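Local coordinates for protein sensor histidine kinase CitA (Klebsiella pneumoniae, PDB 1P0Z) that is a sensor histidine kinase whose periplasmic domain binds citrate, and which probably phosphorylates the regulator CitB to induce the citrate-fermentation genes, at residues R11-A16 with V119-Y123; I37-D42 with R62-V66; D79-A83 with R103-P107. All blocks are in the same frame, centred on the assembly; numbering follows the deposited sequence. Where two conformers were deposited one is given.

Interaction 1 (R11-A16 with V119-Y123)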
# COMPACT_ATOMS: atom_id res chain seq x y z
N ARG A 11 -0.26 4.91 -11.84
CA ARG A 11 -1.53 4.24 -11.53
C ARG A 11 -1.48 3.72 -10.10
O ARG A 11 -2.44 3.87 -9.31
CB ARG A 11 -1.79 3.06 -12.50
CG ARG A 11 -2.63 3.41 -13.74
CD ARG A 11 -4.15 3.52 -13.36
NE ARG A 11 -4.73 2.19 -13.09
CZ ARG A 11 -5.78 1.97 -12.30
NH1 ARG A 11 -6.39 3.00 -11.67
NH2 ARG A 11 -6.23 0.72 -12.12
N ALA A 12 -0.35 3.13 -9.73
CA ALA A 12 -0.23 2.59 -8.37
C ALA A 12 -0.26 3.71 -7.34
O ALA A 12 -0.92 3.57 -6.28
CB ALA A 12 1.11 1.82 -8.25
N LEU A 13 0.44 4.79 -7.64
CA LEU A 13 0.52 5.91 -6.71
C LEU A 13 -0.84 6.58 -6.50
O LEU A 13 -1.24 6.85 -5.35
CB LEU A 13 1.57 6.92 -7.17
CG LEU A 13 1.72 8.18 -6.32
CD1 LEU A 13 2.04 7.80 -4.86
CD2 LEU A 13 2.81 9.04 -6.95
N ILE A 14 -1.56 6.79 -7.60
CA ILE A 14 -2.87 7.43 -7.52
C ILE A 14 -3.78 6.59 -6.66
O ILE A 14 -4.45 7.12 -5.79
CB ILE A 14 -3.50 7.61 -8.93
CG1 ILE A 14 -2.80 8.77 -9.65
CG2 ILE A 14 -5.02 7.87 -8.82
CD1 ILE A 14 -2.95 10.12 -8.95
N GLN A 15 -3.78 5.29 -6.88
CA GLN A 15 -4.64 4.38 -6.11
C GLN A 15 -4.24 4.36 -4.63
O GLN A 15 -5.12 4.33 -3.75
CB GLN A 15 -4.59 2.97 -6.68
CG GLN A 15 -5.31 2.89 -8.02
CD GLN A 15 -5.10 1.53 -8.66
OE1 GLN A 15 -5.94 0.65 -8.52
NE2 GLN A 15 -3.97 1.34 -9.35
N ALA A 16 -2.94 4.38 -4.34
CA ALA A 16 -2.53 4.34 -2.93
C ALA A 16 -2.94 5.62 -2.21
O ALA A 16 -3.31 5.57 -1.03
CB ALA A 16 -1.01 4.17 -2.82
N VAL A 119 -0.39 2.73 2.98
CA VAL A 119 -1.03 1.88 1.97
C VAL A 119 -0.00 1.73 0.84
O VAL A 119 0.63 2.71 0.44
CB VAL A 119 -2.29 2.53 1.36
CG1 VAL A 119 -2.79 1.69 0.16
CG2 VAL A 119 -3.38 2.64 2.44
N SER A 120 0.16 0.50 0.37
CA SER A 120 1.08 0.22 -0.73
C SER A 120 0.28 -0.55 -1.78
O SER A 120 -0.30 -1.60 -1.47
CB SER A 120 2.24 -0.67 -0.23
OG SER A 120 3.11 -1.01 -1.33
N VAL A 121 0.24 -0.02 -3.00
CA VAL A 121 -0.47 -0.70 -4.09
C VAL A 121 0.64 -1.16 -5.03
O VAL A 121 1.44 -0.36 -5.50
CB VAL A 121 -1.42 0.27 -4.81
CG1 VAL A 121 -1.97 -0.37 -6.06
CG2 VAL A 121 -2.55 0.69 -3.82
N GLY A 122 0.67 -2.45 -5.32
CA GLY A 122 1.78 -2.96 -6.11
C GLY A 122 1.42 -3.73 -7.36
O GLY A 122 0.37 -4.38 -7.44
N TYR A 123 2.32 -3.62 -8.34
CA TYR A 123 2.19 -4.32 -9.63
C TYR A 123 3.46 -5.13 -9.86
O TYR A 123 4.54 -4.57 -10.00
CB TYR A 123 2.04 -3.35 -10.80
CG TYR A 123 0.70 -2.65 -10.86
CD1 TYR A 123 0.39 -1.60 -9.99
CD2 TYR A 123 -0.25 -3.03 -11.80
CE1 TYR A 123 -0.85 -0.93 -10.06
CE2 TYR A 123 -1.50 -2.38 -11.89
CZ TYR A 123 -1.78 -1.33 -11.00
OH TYR A 123 -3.01 -0.75 -11.08

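Interaction 2 (I37-D42 with R62-V66)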
# COMPACT_ATOMS: atom_id res chain seq x y z
N ILE A 37 -10.95 -3.68 8.03
CA ILE A 37 -9.96 -3.33 6.99
C ILE A 37 -10.08 -4.31 5.82
O ILE A 37 -10.09 -3.90 4.66
CB ILE A 37 -8.53 -3.35 7.58
CG1 ILE A 37 -8.42 -2.20 8.58
CG2 ILE A 37 -7.47 -3.17 6.45
CD1 ILE A 37 -7.15 -2.21 9.39
N LYS A 38 -10.18 -5.60 6.13
CA LYS A 38 -10.33 -6.61 5.08
C LYS A 38 -11.58 -6.36 4.23
O LYS A 38 -11.56 -6.45 3.00
CB LYS A 38 -10.40 -8.01 5.70
CG LYS A 38 -10.53 -9.13 4.68
CD LYS A 38 -10.71 -10.47 5.42
CE LYS A 38 -10.36 -11.69 4.56
NZ LYS A 38 -11.03 -11.75 3.24
N ALA A 39 -12.70 -6.04 4.90
CA ALA A 39 -13.95 -5.77 4.19
C ALA A 39 -13.84 -4.56 3.26
O ALA A 39 -14.49 -4.51 2.20
CB ALA A 39 -15.08 -5.54 5.20
N LEU A 40 -13.01 -3.59 3.65
CA LEU A 40 -12.83 -2.40 2.83
C LEU A 40 -11.85 -2.62 1.68
O LEU A 40 -12.09 -2.17 0.55
CB LEU A 40 -12.30 -1.24 3.69
CG LEU A 40 -13.23 -0.61 4.73
CD1 LEU A 40 -12.42 0.26 5.73
CD2 LEU A 40 -14.29 0.24 4.01
N ILE A 41 -10.76 -3.33 1.95
CA ILE A 41 -9.74 -3.52 0.92
C ILE A 41 -9.99 -4.63 -0.07
O ILE A 41 -9.69 -4.49 -1.24
CB ILE A 41 -8.36 -3.73 1.56
CG1 ILE A 41 -8.02 -2.54 2.49
CG2 ILE A 41 -7.31 -3.89 0.49
CD1 ILE A 41 -7.92 -1.21 1.81
N ASP A 42 -10.56 -5.75 0.38
CA ASP A 42 -10.81 -6.86 -0.56
C ASP A 42 -11.53 -6.44 -1.83
O ASP A 42 -11.13 -6.82 -2.92
CB ASP A 42 -11.64 -7.97 0.10
CG ASP A 42 -10.81 -8.93 0.92
OD1 ASP A 42 -9.55 -8.91 0.88
OD2 ASP A 42 -11.43 -9.78 1.62
N ARG A 62 1.88 -5.12 9.40
CA ARG A 62 0.77 -5.28 8.46
C ARG A 62 -0.59 -5.53 9.09
O ARG A 62 -0.74 -6.39 9.96
CB ARG A 62 1.06 -6.40 7.46
CG ARG A 62 2.33 -6.17 6.63
CD ARG A 62 2.38 -7.20 5.47
NE ARG A 62 3.69 -7.18 4.80
CZ ARG A 62 4.75 -7.84 5.26
NH1 ARG A 62 4.65 -8.59 6.38
NH2 ARG A 62 5.91 -7.74 4.63
N LEU A 63 -1.57 -4.73 8.66
CA LEU A 63 -2.95 -4.87 9.08
C LEU A 63 -3.72 -5.61 7.98
O LEU A 63 -4.82 -6.13 8.21
CB LEU A 63 -3.57 -3.49 9.32
CG LEU A 63 -2.86 -2.63 10.35
CD1 LEU A 63 -3.52 -1.25 10.41
CD2 LEU A 63 -2.89 -3.32 11.72
N TYR A 64 -3.14 -5.64 6.76
CA TYR A 64 -3.75 -6.34 5.64
C TYR A 64 -2.68 -6.71 4.63
O TYR A 64 -1.78 -5.91 4.36
CB TYR A 64 -4.80 -5.44 4.94
CG TYR A 64 -5.45 -6.10 3.71
CD1 TYR A 64 -4.83 -6.05 2.46
CD2 TYR A 64 -6.68 -6.75 3.82
CE1 TYR A 64 -5.43 -6.63 1.33
CE2 TYR A 64 -7.30 -7.34 2.70
CZ TYR A 64 -6.67 -7.28 1.46
OH TYR A 64 -7.33 -7.79 0.38
N HIS A 65 -2.80 -7.93 4.09
CA HIS A 65 -1.91 -8.40 3.03
C HIS A 65 -2.72 -9.46 2.28
O HIS A 65 -3.66 -10.07 2.84
CB HIS A 65 -0.63 -9.01 3.63
CG HIS A 65 0.45 -9.25 2.62
ND1 HIS A 65 0.49 -10.36 1.80
CD2 HIS A 65 1.56 -8.53 2.32
CE1 HIS A 65 1.58 -10.32 1.05
NE2 HIS A 65 2.25 -9.22 1.35
N VAL A 66 -2.39 -9.68 1.02
CA VAL A 66 -3.13 -10.67 0.24
C VAL A 66 -2.89 -12.07 0.78
O VAL A 66 -3.74 -12.95 0.60
CB VAL A 66 -2.76 -10.61 -1.26
CG1 VAL A 66 -3.22 -9.25 -1.82
CG2 VAL A 66 -1.26 -10.78 -1.45

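Interaction 3 (D79-A83 with R103-P107). With NA (sodium ion), chain L; OMO (Mo(VI)(=O)(oh)2 cluster), chain N.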
# COMPACT_ATOMS: atom_id res chain seq x y z
N ASP A 79 11.49 0.17 2.29
CA ASP A 79 11.09 1.26 1.40
C ASP A 79 9.79 1.92 1.86
O ASP A 79 9.09 2.56 1.06
CB ASP A 79 10.97 0.76 -0.05
CG ASP A 79 9.79 -0.22 -0.28
OD1 ASP A 79 9.33 -0.90 0.67
OD2 ASP A 79 9.30 -0.31 -1.45
N SER A 80 9.48 1.80 3.15
CA SER A 80 8.26 2.39 3.68
C SER A 80 8.56 3.57 4.61
O SER A 80 7.66 4.30 5.00
CB SER A 80 7.44 1.34 4.46
OG SER A 80 7.03 0.27 3.62
N ASP A 81 9.85 3.78 4.92
CA ASP A 81 10.20 4.84 5.86
C ASP A 81 9.77 6.23 5.48
O ASP A 81 9.28 6.99 6.34
CB ASP A 81 11.70 4.83 6.11
CG ASP A 81 12.11 3.77 7.13
OD1 ASP A 81 11.38 2.75 7.24
OD2 ASP A 81 13.15 3.95 7.80
N GLU A 82 9.91 6.58 4.19
CA GLU A 82 9.57 7.94 3.83
C GLU A 82 8.09 8.25 4.00
O GLU A 82 7.73 9.40 4.29
CB GLU A 82 10.10 8.27 2.43
CG GLU A 82 11.67 8.17 2.42
CD GLU A 82 12.34 8.95 3.59
OE1 GLU A 82 11.93 10.10 3.92
OE2 GLU A 82 13.30 8.40 4.20
N ALA A 83 7.23 7.24 3.86
CA ALA A 83 5.81 7.47 4.07
C ALA A 83 5.50 7.44 5.58
O ALA A 83 4.77 8.30 6.08
CB ALA A 83 4.99 6.36 3.37
N ARG A 103 5.65 -0.17 -6.60
CA ARG A 103 4.69 0.12 -5.54
C ARG A 103 4.36 1.58 -5.52
O ARG A 103 5.26 2.40 -5.72
CB ARG A 103 5.27 -0.16 -4.14
CG ARG A 103 5.75 -1.59 -3.92
CD ARG A 103 7.32 -1.74 -4.15
NE ARG A 103 7.53 -3.16 -3.86
CZ ARG A 103 7.76 -3.65 -2.64
NH1 ARG A 103 7.88 -2.84 -1.60
NH2 ARG A 103 7.70 -5.00 -2.44
N GLY A 104 3.10 1.90 -5.30
CA GLY A 104 2.75 3.29 -5.05
C GLY A 104 2.48 3.27 -3.54
O GLY A 104 1.70 2.43 -3.07
N LYS A 105 3.12 4.16 -2.77
CA LYS A 105 2.99 4.20 -1.32
C LYS A 105 2.50 5.54 -0.87
O LYS A 105 2.87 6.55 -1.45
CB LYS A 105 4.33 3.97 -0.66
CG LYS A 105 5.09 2.69 -1.15
CD LYS A 105 5.44 1.81 0.04
CE LYS A 105 6.43 0.78 -0.35
NZ LYS A 105 6.65 -0.09 0.83
N SER A 106 1.62 5.54 0.15
CA SER A 106 1.13 6.84 0.65
C SER A 106 0.76 6.60 2.11
O SER A 106 0.21 5.55 2.47
CB SER A 106 -0.13 7.26 -0.15
OG SER A 106 -0.53 8.58 0.25
N PRO A 107 1.00 7.61 2.99
CA PRO A 107 0.66 7.41 4.40
C PRO A 107 -0.85 7.55 4.61
O PRO A 107 -1.55 8.19 3.81
CB PRO A 107 1.37 8.58 5.10
CG PRO A 107 1.38 9.69 4.05
CD PRO A 107 1.65 8.90 2.74
NA NA L . -2.12 9.43 1.86
OM1 OMO N . 8.53 -6.88 1.82
MO OMO N . 7.70 -5.21 1.61
OR1 OMO N . 8.86 -4.42 0.63
OM2 OMO N . 7.98 -4.54 3.19
O HOH W 1 -0.72 11.50 1.66
O HOH W 2 -3.29 10.83 3.54
O HOH W 3 -3.61 10.41 0.29

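Interaction 1 (R11-A16 with V119-Y123)
Helix segment 11-16 lies over strand segment 119-123 and runs nearly antiparallel to it, at 153° with 7.4 Å between the axes; the CA atoms of Ala-12 and Val-121 come nearest each other. The small side chains of Ala-12 and Ala-16 let the helix settle close to the strand. CB of Ala-12 sits 3.5 Å from the backbone O of Val-121 and also meets the edge of the Tyr-123 ring, 3.8 Å from CE1. Val-121 has CG1 anti to the backbone N (chi1 171°), which turns CG1 to Ala-12 and puts CG2 3.9 Å from CB of Ala-16. The polar end is built round Gln-15. Its NE2 donates to Tyr-123 OH at 2.9 Å, with the hydroxyl nearly in the amide plane, and to Arg-11 O at 3.0 Å from above the carbonyl plane. These two bonds fix the turn of the amide. NE2 also lies over one face of the Arg-11 guanidinium. Ser-48 bonds OE1 of Gln-15, and Asp-49 binds both Arg-11 NH2 and Tyr-123 OH. Helix 6-20 thus covers one face of the antiparallel sheet, where strand 115-124 is flanked by strands 52-57 and 101-109.

Interaction 2 (I37-D42 with R62-V66)
The hydroxyl of Tyr-64 donates a short hydrogen bond to Asp-42, with 2.5 Å between OH and OD1. OD1 is met nearly along its C-O bond and lies at the edge of the phenol ring, in its plane. The carboxylate itself is turned 66° from that ring. The other oxygen of Asp-42 is held from within the helix. Lys-38 NZ forms a salt bridge of 2.6 Å to OD2 of Asp-42, which accepts on its syn lone pair. Lys-38 is one helical turn before Asp-42; its chain runs out straight and bends only at the end, which brings the amine back to the acid. Each carboxylate oxygen thus has its own partner, and the nearby lysine charge probably favours the ionised acid. Arg-45 adds a long, weak ion pair to OD1.

Behind its hydroxyl, the ring of Tyr-64 packs on the helix. CG of Tyr-64 is anti to the backbone N (chi1 178°), which sends the ring across to the helix. CG2 of Ile-41 sits over one ring face in a CH-pi contact, 3.7 Å from the centroid and offset toward the rim. The other branch of Ile-41 leads away. CG2 of Ile-37 packs on CB of Tyr-64 at 3.8 Å, and CD1 of Ile-37 reaches CB of Leu-63. Ile-37 and Leu-63 also both touch Val-29 of helix 23-30.

Leu-63 and Tyr-64 both face Val-55, which makes a classic beta bulge. In this PAS-like domain, the bulged strand 62-64 forms one margin of the sheet. Its Leu-63 and Tyr-64 hold helix 34-47, while the neighbouring Arg-62 and His-65 bind citrate.

Interaction 3 (D79-A83 with R103-P107)
Lys-105 crosses the side chain of Asp-79 at about a right angle, its CE 3.3 Å from OD2 of the acid. This is part of the citrate pocket of the PAS-like sensor domain, and both Lys-105 and Arg-103 bind citrate. Asp-79 joins the two in a salt-bridge network. Its OD1 takes a bond of 2.8 Å from Lys-105 NZ, which comes from above the carboxylate plane. Its OD2 takes a weak, bent bond from Arg-103 NH1, and Ser-92 also bonds OD2. Lys-105 NZ donates further to Ser-80 OG at 2.8 Å and to a bound citrate.

Arg-103 is bent at chi2 (97°), which brings its guanidinium to the molybdenum oxide cluster. NH1 bonds OR1 of the cluster at 2.9 Å, and NH2 adds a weaker bond to the same oxygen. Arg-94 and Gly-77 also bond the cluster.

At the far end, Ala-83 of helix 81-86 lies on Pro-107, its CB 4.2 Å from CD of the proline. CB of Pro-107 is 3.5 Å from O of Ala-83. Ser-106 OG hydrogen-bonds Ser-89. A sodium ion sits beyond, held by Ser-20, three waters, and 2.4 Å bonds from both Ser-106 OG and Pro-107 O.

How the interactions relate
All three contacts use one antiparallel sheet within the periplasmic domain. Interactions 2 and 3 follow one another along the chain, and both are nested inside the long loop that interaction 1 closes. Interactions 1 and 3 touch, with centres 10 Å apart. Their strands, 115-124 and 101-109, are neighbours, joined by a probable hydrogen bond from Gly-104 N to Val-121 O. Ala-16 of helix 6-20 also packs on Gly-104. Interaction 2 lies on the other side of the chain's centre from interaction 3, about 17 Å away between centres. Interaction 2 holds the citrate-binding Arg-62 and His-65, interaction 3 Arg-103 and Lys-105. The sheet thus brings its edge strand and strand 101-109 together round one citrate site.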